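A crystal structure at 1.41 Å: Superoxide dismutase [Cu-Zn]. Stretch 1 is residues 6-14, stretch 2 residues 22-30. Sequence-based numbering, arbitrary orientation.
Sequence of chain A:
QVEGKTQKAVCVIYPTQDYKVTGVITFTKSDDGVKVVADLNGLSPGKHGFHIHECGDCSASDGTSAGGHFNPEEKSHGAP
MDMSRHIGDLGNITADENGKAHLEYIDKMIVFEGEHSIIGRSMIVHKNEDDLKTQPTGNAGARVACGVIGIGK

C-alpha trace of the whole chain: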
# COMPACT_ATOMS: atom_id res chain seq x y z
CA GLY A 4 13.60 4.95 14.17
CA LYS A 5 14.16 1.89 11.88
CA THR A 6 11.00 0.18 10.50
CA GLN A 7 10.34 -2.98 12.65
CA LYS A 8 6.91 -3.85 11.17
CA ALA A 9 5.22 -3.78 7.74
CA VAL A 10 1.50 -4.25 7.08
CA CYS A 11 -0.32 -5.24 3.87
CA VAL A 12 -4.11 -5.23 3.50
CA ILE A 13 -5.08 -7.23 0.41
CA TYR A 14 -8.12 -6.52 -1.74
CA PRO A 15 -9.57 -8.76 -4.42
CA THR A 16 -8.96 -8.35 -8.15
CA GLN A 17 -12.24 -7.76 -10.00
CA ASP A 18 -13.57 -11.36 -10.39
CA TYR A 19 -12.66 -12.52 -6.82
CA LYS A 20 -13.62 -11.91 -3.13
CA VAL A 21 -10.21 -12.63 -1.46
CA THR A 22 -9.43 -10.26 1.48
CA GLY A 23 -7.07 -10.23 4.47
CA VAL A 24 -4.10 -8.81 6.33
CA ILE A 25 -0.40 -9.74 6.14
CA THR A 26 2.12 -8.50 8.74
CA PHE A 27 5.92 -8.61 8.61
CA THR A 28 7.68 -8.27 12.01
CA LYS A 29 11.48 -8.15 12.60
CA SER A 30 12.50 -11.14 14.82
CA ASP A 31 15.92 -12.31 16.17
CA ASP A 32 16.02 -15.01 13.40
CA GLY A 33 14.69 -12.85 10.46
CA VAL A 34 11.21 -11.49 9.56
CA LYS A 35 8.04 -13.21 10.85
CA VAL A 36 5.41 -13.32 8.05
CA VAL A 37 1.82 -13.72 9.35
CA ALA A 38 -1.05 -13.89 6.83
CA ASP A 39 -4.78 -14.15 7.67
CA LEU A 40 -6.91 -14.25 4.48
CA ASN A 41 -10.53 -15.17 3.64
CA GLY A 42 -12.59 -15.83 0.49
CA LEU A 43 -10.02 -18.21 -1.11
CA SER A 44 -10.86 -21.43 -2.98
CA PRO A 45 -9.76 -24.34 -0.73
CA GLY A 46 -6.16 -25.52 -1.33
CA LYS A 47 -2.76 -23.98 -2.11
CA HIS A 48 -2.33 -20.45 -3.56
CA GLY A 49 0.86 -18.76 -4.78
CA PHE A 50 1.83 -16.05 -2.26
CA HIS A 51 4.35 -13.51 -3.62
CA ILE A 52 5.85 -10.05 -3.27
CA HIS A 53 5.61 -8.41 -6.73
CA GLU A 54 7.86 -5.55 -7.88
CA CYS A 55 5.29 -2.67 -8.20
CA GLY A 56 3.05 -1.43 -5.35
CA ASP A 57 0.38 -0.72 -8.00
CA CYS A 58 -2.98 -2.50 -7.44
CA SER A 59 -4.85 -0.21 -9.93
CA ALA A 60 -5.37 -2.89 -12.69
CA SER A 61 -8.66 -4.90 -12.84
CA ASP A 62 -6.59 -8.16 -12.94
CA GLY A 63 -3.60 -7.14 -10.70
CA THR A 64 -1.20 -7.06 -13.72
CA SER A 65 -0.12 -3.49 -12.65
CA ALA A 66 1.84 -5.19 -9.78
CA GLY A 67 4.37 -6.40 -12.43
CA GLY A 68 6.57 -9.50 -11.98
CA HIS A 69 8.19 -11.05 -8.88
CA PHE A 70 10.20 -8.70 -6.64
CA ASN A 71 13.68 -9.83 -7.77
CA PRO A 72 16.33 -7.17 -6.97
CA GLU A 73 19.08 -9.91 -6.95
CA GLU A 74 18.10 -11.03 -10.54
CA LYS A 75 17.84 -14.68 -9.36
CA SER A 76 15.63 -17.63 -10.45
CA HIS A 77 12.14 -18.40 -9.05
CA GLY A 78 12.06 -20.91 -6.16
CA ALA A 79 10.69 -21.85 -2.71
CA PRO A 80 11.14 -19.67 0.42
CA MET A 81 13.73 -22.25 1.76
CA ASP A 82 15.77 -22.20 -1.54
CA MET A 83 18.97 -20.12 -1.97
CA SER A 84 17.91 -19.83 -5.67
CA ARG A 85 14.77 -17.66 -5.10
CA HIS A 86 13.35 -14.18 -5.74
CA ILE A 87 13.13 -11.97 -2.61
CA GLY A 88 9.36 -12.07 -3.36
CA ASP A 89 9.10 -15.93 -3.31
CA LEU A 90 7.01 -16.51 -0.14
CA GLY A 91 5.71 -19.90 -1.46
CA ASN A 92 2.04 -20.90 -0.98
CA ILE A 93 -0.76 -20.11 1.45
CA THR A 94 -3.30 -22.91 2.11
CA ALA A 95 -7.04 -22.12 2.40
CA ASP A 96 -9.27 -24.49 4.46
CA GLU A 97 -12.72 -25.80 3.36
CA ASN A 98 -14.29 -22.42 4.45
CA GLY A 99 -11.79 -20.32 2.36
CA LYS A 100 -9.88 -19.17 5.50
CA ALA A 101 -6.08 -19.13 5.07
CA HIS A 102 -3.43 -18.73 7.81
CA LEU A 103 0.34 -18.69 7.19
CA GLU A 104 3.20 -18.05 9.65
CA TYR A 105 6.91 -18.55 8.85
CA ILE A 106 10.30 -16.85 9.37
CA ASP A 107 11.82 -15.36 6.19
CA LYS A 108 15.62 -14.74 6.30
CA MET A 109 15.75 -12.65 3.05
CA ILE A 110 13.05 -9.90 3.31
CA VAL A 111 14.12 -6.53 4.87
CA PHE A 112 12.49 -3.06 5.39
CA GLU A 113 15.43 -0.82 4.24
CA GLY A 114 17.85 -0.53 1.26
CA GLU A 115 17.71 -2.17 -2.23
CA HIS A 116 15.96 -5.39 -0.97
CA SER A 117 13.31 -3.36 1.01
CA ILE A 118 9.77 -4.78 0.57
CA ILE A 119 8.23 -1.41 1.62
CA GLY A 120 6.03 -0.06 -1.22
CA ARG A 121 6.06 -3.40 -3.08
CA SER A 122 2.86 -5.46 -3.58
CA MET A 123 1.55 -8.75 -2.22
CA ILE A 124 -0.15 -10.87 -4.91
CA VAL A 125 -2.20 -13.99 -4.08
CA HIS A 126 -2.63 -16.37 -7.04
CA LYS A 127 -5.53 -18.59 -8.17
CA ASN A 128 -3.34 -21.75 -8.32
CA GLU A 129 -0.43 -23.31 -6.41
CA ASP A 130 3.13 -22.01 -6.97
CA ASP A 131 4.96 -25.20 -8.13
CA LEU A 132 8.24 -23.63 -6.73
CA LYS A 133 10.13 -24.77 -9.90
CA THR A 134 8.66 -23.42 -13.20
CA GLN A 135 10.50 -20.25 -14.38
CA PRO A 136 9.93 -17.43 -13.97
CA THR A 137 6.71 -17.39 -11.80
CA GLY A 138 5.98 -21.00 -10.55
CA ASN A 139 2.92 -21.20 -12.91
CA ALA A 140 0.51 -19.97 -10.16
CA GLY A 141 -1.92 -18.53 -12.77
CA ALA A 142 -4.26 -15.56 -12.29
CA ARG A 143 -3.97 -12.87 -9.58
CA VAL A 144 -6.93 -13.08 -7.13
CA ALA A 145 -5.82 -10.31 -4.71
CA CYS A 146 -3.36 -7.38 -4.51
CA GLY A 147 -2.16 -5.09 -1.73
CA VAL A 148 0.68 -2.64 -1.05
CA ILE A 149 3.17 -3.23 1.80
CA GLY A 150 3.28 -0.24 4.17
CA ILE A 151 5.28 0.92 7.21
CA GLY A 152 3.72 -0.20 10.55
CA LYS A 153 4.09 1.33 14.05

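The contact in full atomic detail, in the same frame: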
# COMPACT_ATOMS: atom_id res chain seq x y z
N THR A 6 12.25 0.97 10.70
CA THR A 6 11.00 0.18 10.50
C THR A 6 11.20 -1.23 11.07
O THR A 6 12.18 -1.90 10.66
CB THR A 6 10.60 0.15 9.02
OG1 THR A 6 10.45 1.50 8.59
CG2 THR A 6 9.34 -0.66 8.78
N GLN A 7 10.33 -1.65 11.99
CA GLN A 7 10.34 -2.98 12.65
C GLN A 7 9.16 -3.82 12.17
O GLN A 7 9.14 -5.03 12.43
CB GLN A 7 10.21 -2.84 14.17
CG GLN A 7 11.34 -2.06 14.83
CD GLN A 7 12.68 -2.70 14.58
OE1 GLN A 7 13.56 -2.09 13.97
NE2 GLN A 7 12.84 -3.93 15.03
N LYS A 8 8.18 -3.19 11.52
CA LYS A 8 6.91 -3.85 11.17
C LYS A 8 6.40 -3.29 9.84
O LYS A 8 6.47 -2.07 9.63
CB LYS A 8 5.87 -3.64 12.27
CG LYS A 8 4.52 -4.29 12.02
CD LYS A 8 3.61 -4.19 13.22
CE LYS A 8 2.18 -4.56 12.88
NZ LYS A 8 1.27 -4.36 14.03
N ALA A 9 5.91 -4.17 8.99
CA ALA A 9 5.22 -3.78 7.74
C ALA A 9 3.86 -4.45 7.73
O ALA A 9 3.71 -5.53 8.31
CB ALA A 9 6.03 -4.14 6.53
N VAL A 10 2.91 -3.78 7.10
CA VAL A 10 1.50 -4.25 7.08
C VAL A 10 1.02 -4.18 5.64
O VAL A 10 1.28 -3.18 4.96
CB VAL A 10 0.62 -3.41 8.02
CG1 VAL A 10 -0.82 -3.90 7.97
CG2 VAL A 10 1.14 -3.44 9.45
N CYS A 11 0.27 -5.19 5.22
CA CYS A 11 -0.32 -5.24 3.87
C CYS A 11 -1.76 -5.72 3.99
O CYS A 11 -1.99 -6.85 4.45
CB CYS A 11 0.46 -6.18 2.97
SG CYS A 11 -0.20 -6.21 1.30
N VAL A 12 -2.68 -4.85 3.61
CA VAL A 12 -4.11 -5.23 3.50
C VAL A 12 -4.35 -5.61 2.05
O VAL A 12 -4.03 -4.80 1.15
CB VAL A 12 -5.05 -4.12 3.97
CG1 VAL A 12 -6.50 -4.55 3.83
CG2 VAL A 12 -4.73 -3.69 5.39
N ILE A 13 -4.84 -6.82 1.81
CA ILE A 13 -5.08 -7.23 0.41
C ILE A 13 -6.56 -7.13 0.08
O ILE A 13 -7.43 -7.34 0.96
CB ILE A 13 -4.47 -8.60 0.05
CG1 ILE A 13 -5.17 -9.73 0.78
CG2 ILE A 13 -2.96 -8.59 0.25
CD1 ILE A 13 -4.76 -11.08 0.25
N TYR A 14 -6.78 -6.74 -1.16
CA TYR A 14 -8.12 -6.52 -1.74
C TYR A 14 -8.22 -7.39 -2.98
O TYR A 14 -7.24 -7.64 -3.67
CB TYR A 14 -8.33 -5.05 -2.03
CG TYR A 14 -8.36 -4.23 -0.77
CD1 TYR A 14 -9.53 -4.08 -0.06
CD2 TYR A 14 -7.21 -3.63 -0.28
CE1 TYR A 14 -9.57 -3.34 1.11
CE2 TYR A 14 -7.23 -2.89 0.88
CZ TYR A 14 -8.41 -2.74 1.58
OH TYR A 14 -8.42 -2.01 2.72
N THR A 22 -9.78 -11.39 0.60
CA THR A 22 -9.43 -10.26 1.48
C THR A 22 -8.48 -10.75 2.57
O THR A 22 -8.37 -11.97 2.77
CB THR A 22 -10.66 -9.63 2.14
OG1 THR A 22 -11.28 -10.62 2.98
CG2 THR A 22 -11.66 -9.13 1.12
N GLY A 23 -7.82 -9.84 3.27
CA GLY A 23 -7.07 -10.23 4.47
C GLY A 23 -5.96 -9.27 4.79
O GLY A 23 -5.84 -8.21 4.12
N VAL A 24 -5.20 -9.65 5.79
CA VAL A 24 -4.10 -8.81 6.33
C VAL A 24 -2.86 -9.68 6.45
O VAL A 24 -2.95 -10.83 6.95
CB VAL A 24 -4.47 -8.16 7.68
CG1 VAL A 24 -3.34 -7.29 8.20
CG2 VAL A 24 -5.77 -7.37 7.58
N ILE A 25 -1.74 -9.12 6.02
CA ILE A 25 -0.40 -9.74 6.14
C ILE A 25 0.47 -8.78 6.95
O ILE A 25 0.48 -7.59 6.64
CB ILE A 25 0.20 -10.04 4.76
CG1 ILE A 25 -0.76 -10.88 3.91
CG2 ILE A 25 1.56 -10.69 4.91
CD1 ILE A 25 -0.70 -10.55 2.46
N THR A 26 1.15 -9.29 7.96
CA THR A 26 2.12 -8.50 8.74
C THR A 26 3.50 -9.13 8.61
O THR A 26 3.62 -10.36 8.49
CB THR A 26 1.70 -8.35 10.21
OG1 THR A 26 1.78 -9.63 10.82
CG2 THR A 26 0.33 -7.74 10.34
N PHE A 27 4.49 -8.26 8.65
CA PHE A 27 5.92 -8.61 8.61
C PHE A 27 6.54 -7.98 9.85
O PHE A 27 6.48 -6.76 9.95
CB PHE A 27 6.57 -8.08 7.33
CG PHE A 27 5.89 -8.51 6.05
CD1 PHE A 27 4.83 -7.79 5.52
CD2 PHE A 27 6.36 -9.61 5.35
CE1 PHE A 27 4.23 -8.20 4.34
CE2 PHE A 27 5.78 -9.99 4.15
CZ PHE A 27 4.72 -9.28 3.65
N THR A 28 7.12 -8.78 10.74
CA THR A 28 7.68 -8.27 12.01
C THR A 28 9.14 -8.73 12.12
O THR A 28 9.37 -9.95 11.99
CB THR A 28 6.81 -8.69 13.20
OG1 THR A 28 5.47 -8.28 12.92
CG2 THR A 28 7.28 -8.08 14.50
N LYS A 29 10.06 -7.80 12.35
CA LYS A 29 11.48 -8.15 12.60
C LYS A 29 11.51 -9.06 13.82
O LYS A 29 10.85 -8.73 14.81
CB LYS A 29 12.33 -6.89 12.78
CG LYS A 29 13.83 -7.12 12.67
CD LYS A 29 14.30 -7.39 11.26
CE LYS A 29 15.72 -7.93 11.19
NZ LYS A 29 15.80 -9.34 11.65
N SER A 30 12.21 -10.20 13.71
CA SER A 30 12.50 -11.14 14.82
C SER A 30 14.01 -11.33 14.91
O SER A 30 14.72 -10.86 13.99
CB SER A 30 11.78 -12.45 14.64
OG SER A 30 12.30 -13.16 13.53
O HOH W 1 -9.10 -6.69 2.96

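The contact is an antiparallel pair of β-strands, and backbone hydrogen bonds do most of the polar work. Three residue pairs face each other with their amides and carbonyls turned inward. In the first, Ala9 N donates to Phe27 O at 2.8 Å and Phe27 N returns the bond to Ala9 O at 2.9 Å. The second repeats the pattern, with Cys11 N to Ile25 O and Ile25 N to Cys11 O, both 2.8 Å.

The ladder changes character at its two ends. Lys29 N reaches Gln7 O at 2.9 Å and almost perfectly straight, a single bond that extends the register just before the strand of the first stretch begins. At the other end Ile13 N donates to Gly23 O at 2.9 Å, but the return bond, Gly23 N to Ile13 O, is stretched to 3.4 Å and weak. A water enters this loosened pair, donating to Ile13 O at 2.7 Å and weakly accepting from Gly23 N at 3.4 Å. Between these rungs the CA hydrogens fill in against the carbonyls, most closely where Lys8 CA lies 3.2 Å from Phe27 O.

Strict alternation sorts the side chains. Ala9, Cys11 and Ile13 share one face with Ile25 and Phe27, and all five are buried. The small side chains of Ala9 and Cys11 lie beside the large ring of Phe27: the ring, at chi1 m, leans along the first strand from Ala9 toward Cys11, with CD1 4.0 Å from Ala9 CB and CE1 4.5 Å from Cys11 CB, so that Cys11 CB sits at the ring's edge, near its plane. Further along, Ile13 takes chi1 p and Ile25 takes m, bringing Ile13 CG2 to 3.7 Å from Ile25 CD1.

Gly23 occupies the place across from Ile13. Its phi/psi of 156/-175 would jam a CB against the preceding carbonyl oxygen, so the backbone itself calls for glycine.

The other face carries Lys8, Val10, Val12, Val24, Thr26 and Thr28, a more mixed set in which Val10 alone is buried. Beta-branched residues suit extended backbone, and the three valines, all with chi1 t, form a small apolar patch: Val10 CG1 meets Val24 CG1 at 4.2 Å, and Val12 CG2 meets Val24 CG2 at 4.4 Å. Lys8, fully extended, runs its aliphatic chain past the threonines, its CG 4.2 Å from Thr28 OG1 and its CE 4.5 Å from Thr26 CG2. Altogether the pairing buries 678 Å², counting both stretches.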